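Local atomic coordinates of putative fimbrium tip subunit Fim1C (PDB entry 4EPS), a protein that is probably a component of the tip of fimbriae, the filamentous cell-surface appendages that mediate adhesion and biofilm formation. Residues S347-Q352 with V497-Y502. Residues are numbered along the deposited sequence; the frame is centred on the assembly and turned at random.
Sequences SPALTQ and VKTNTY
A type I beta turn from Val497 to Asn500 carries Lys498 and Thr499 against Ser347 to Leu350, in the loop that follows strand 342-344. The Lys498 carbonyl O accepts Ser347 N at 3.3 Å, the N-H pointing nearly straight at it (167°) but from above the carbonyl plane. Lys498, extended beyond CG, passes Ser347 and ends near Leu350. Its CD lies 3.4 Å from Ser347 OG, and its NZ 3.6 Å from Leu350 CD1, the side chains of Leu350 and Lys498 crossing at about a right angle. The turn lies in the loop between strand 490-497 of a three-stranded antiparallel sheet and strand 502-509 of a six-stranded one, in which 342-344 is one of the two outermost strands, so the contact brings together the loops that leave strands 342-344 and 490-497. A water gives a hydrogen to Ser347 OG and accepts from Lys498 NZ at 2.8 Å, while the ammonium forms a salt bridge with Glu474 and donates a hydrogen bond to Asn477 O. With chi1 at 79°, Ser347 OG lies between its own N and carbonyl carbon and donates to Pro348 O at 2.9 Å. An alanine here would probably leave that carbonyl without this donor and the water with one mate fewer. Thr499 CG2 rests 3.7 Å from Ala349 N.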
loop_
_atom_site.group_PDB
_atom_site.type_symbol
_atom_site.label_atom_id
_atom_site.label_comp_id
_atom_site.label_asym_id
_atom_site.label_seq_id
_atom_site.Cartn_x
_atom_site.Cartn_y
_atom_site.Cartn_z
ATOM N N SER A 347 -24.034 36.025 -11.058
ATOM C CA SER A 347 -25.480 36.119 -11.206
ATOM C C SER A 347 -25.876 37.569 -11.289
ATOM O O SER A 347 -25.050 38.434 -10.972
ATOM C CB SER A 347 -26.176 35.464 -10.009
ATOM O OG SER A 347 -26.188 36.312 -8.872
ATOM N N PRO A 348 -27.138 37.905 -11.628
ATOM C CA PRO A 348 -27.533 39.314 -11.505
ATOM C C PRO A 348 -27.643 39.679 -10.015
ATOM O O PRO A 348 -27.694 38.779 -9.173
ATOM C CB PRO A 348 -28.896 39.374 -12.208
ATOM C CG PRO A 348 -29.408 38.007 -12.254
ATOM C CD PRO A 348 -28.283 37.038 -11.993
ATOM N N ALA A 349 -27.659 40.976 -9.683
ATOM C CA ALA A 349 -27.898 41.412 -8.296
ATOM C C ALA A 349 -29.361 41.101 -7.987
ATOM O O ALA A 349 -30.205 41.269 -8.868
ATOM C CB ALA A 349 -27.610 42.898 -8.147
ATOM N N LEU A 350 -29.657 40.539 -6.812
ATOM C CA LEU A 350 -31.032 40.135 -6.493
ATOM C C LEU A 350 -31.695 41.123 -5.556
ATOM O O LEU A 350 -31.003 41.811 -4.812
ATOM C CB LEU A 350 -31.037 38.743 -5.840
ATOM C CG LEU A 350 -30.364 37.576 -6.603
ATOM C CD1 LEU A 350 -30.352 36.327 -5.749
ATOM C CD2 LEU A 350 -31.096 37.271 -7.923
ATOM N N THR A 351 -33.037 41.162 -5.557
ATOM C CA THR A 351 -33.798 42.001 -4.627
ATOM C C THR A 351 -33.823 41.255 -3.295
ATOM O O THR A 351 -33.494 41.816 -2.255
ATOM C CB THR A 351 -35.210 42.291 -5.187
ATOM O OG1 THR A 351 -35.089 42.988 -6.426
ATOM C CG2 THR A 351 -36.060 43.094 -4.225
ATOM N N GLN A 352 -34.205 39.979 -3.346
ATOM C CA GLN A 352 -34.233 39.089 -2.203
ATOM C C GLN A 352 -33.076 38.081 -2.363
ATOM O O GLN A 352 -32.981 37.410 -3.397
ATOM C CB GLN A 352 -35.604 38.410 -2.122
ATOM C CG GLN A 352 -35.688 37.256 -1.142
ATOM C CD GLN A 352 -36.923 36.422 -1.365
ATOM O OE1 GLN A 352 -37.128 35.826 -2.435
ATOM N NE2 GLN A 352 -37.723 36.289 -0.323
ATOM N N VAL A 497 -19.309 41.339 -5.392
ATOM C CA VAL A 497 -20.529 41.829 -6.082
ATOM C C VAL A 497 -20.833 40.836 -7.201
ATOM O O VAL A 497 -19.944 40.556 -7.990
ATOM C CB VAL A 497 -20.369 43.279 -6.610
ATOM C CG1 VAL A 497 -21.670 43.777 -7.245
ATOM C CG2 VAL A 497 -19.905 44.226 -5.486
ATOM N N LYS A 498 -22.039 40.249 -7.203
ATOM C CA LYS A 498 -22.465 39.154 -8.093
ATOM C C LYS A 498 -22.278 39.472 -9.590
ATOM O O LYS A 498 -22.082 38.550 -10.382
ATOM C CB LYS A 498 -23.923 38.797 -7.807
ATOM C CG LYS A 498 -24.090 38.031 -6.494
ATOM C CD LYS A 498 -25.549 37.988 -6.029
ATOM C CE LYS A 498 -25.657 37.337 -4.673
ATOM N NZ LYS A 498 -27.059 36.974 -4.341
ATOM N N THR A 499 -22.305 40.773 -9.947
ATOM C CA THR A 499 -22.169 41.302 -11.311
ATOM C C THR A 499 -20.707 41.679 -11.631
ATOM O O THR A 499 -20.415 42.067 -12.765
ATOM C CB THR A 499 -23.113 42.498 -11.499
ATOM O OG1 THR A 499 -22.769 43.474 -10.515
ATOM C CG2 THR A 499 -24.569 42.103 -11.360
ATOM N N ASN A 500 -19.777 41.514 -10.661
ATOM C CA ASN A 500 -18.356 41.725 -10.931
ATOM C C ASN A 500 -17.800 40.499 -11.678
ATOM O O ASN A 500 -18.528 39.538 -11.880
ATOM C CB ASN A 500 -17.572 41.997 -9.643
ATOM C CG ASN A 500 -17.629 43.433 -9.202
ATOM O OD1 ASN A 500 -18.244 44.269 -9.842
ATOM N ND2 ASN A 500 -16.989 43.741 -8.109
ATOM N N THR A 501 -16.532 40.538 -12.091
ATOM C CA THR A 501 -15.886 39.432 -12.799
ATOM C C THR A 501 -14.774 38.864 -11.942
ATOM O O THR A 501 -13.827 39.585 -11.628
ATOM C CB THR A 501 -15.348 39.910 -14.171
ATOM O OG1 THR A 501 -16.449 40.332 -14.974
ATOM C CG2 THR A 501 -14.578 38.811 -14.914
ATOM N N TYR A 502 -14.888 37.581 -11.563
ATOM C CA TYR A 502 -13.843 36.899 -10.797
ATOM C C TYR A 502 -13.558 35.527 -11.446
ATOM O O TYR A 502 -14.173 35.174 -12.456
ATOM C CB TYR A 502 -14.196 36.762 -9.304
ATOM C CG TYR A 502 -14.526 38.071 -8.615
ATOM C CD1 TYR A 502 -13.536 39.027 -8.364
ATOM C CD2 TYR A 502 -15.829 38.374 -8.244
ATOM C CE1 TYR A 502 -13.836 40.223 -7.697
ATOM C CE2 TYR A 502 -16.145 39.577 -7.602
ATOM C CZ TYR A 502 -15.150 40.505 -7.356
ATOM O OH TYR A 502 -15.497 41.689 -6.738
HETATM O O HOH W 1 -27.131 35.086 -6.468
#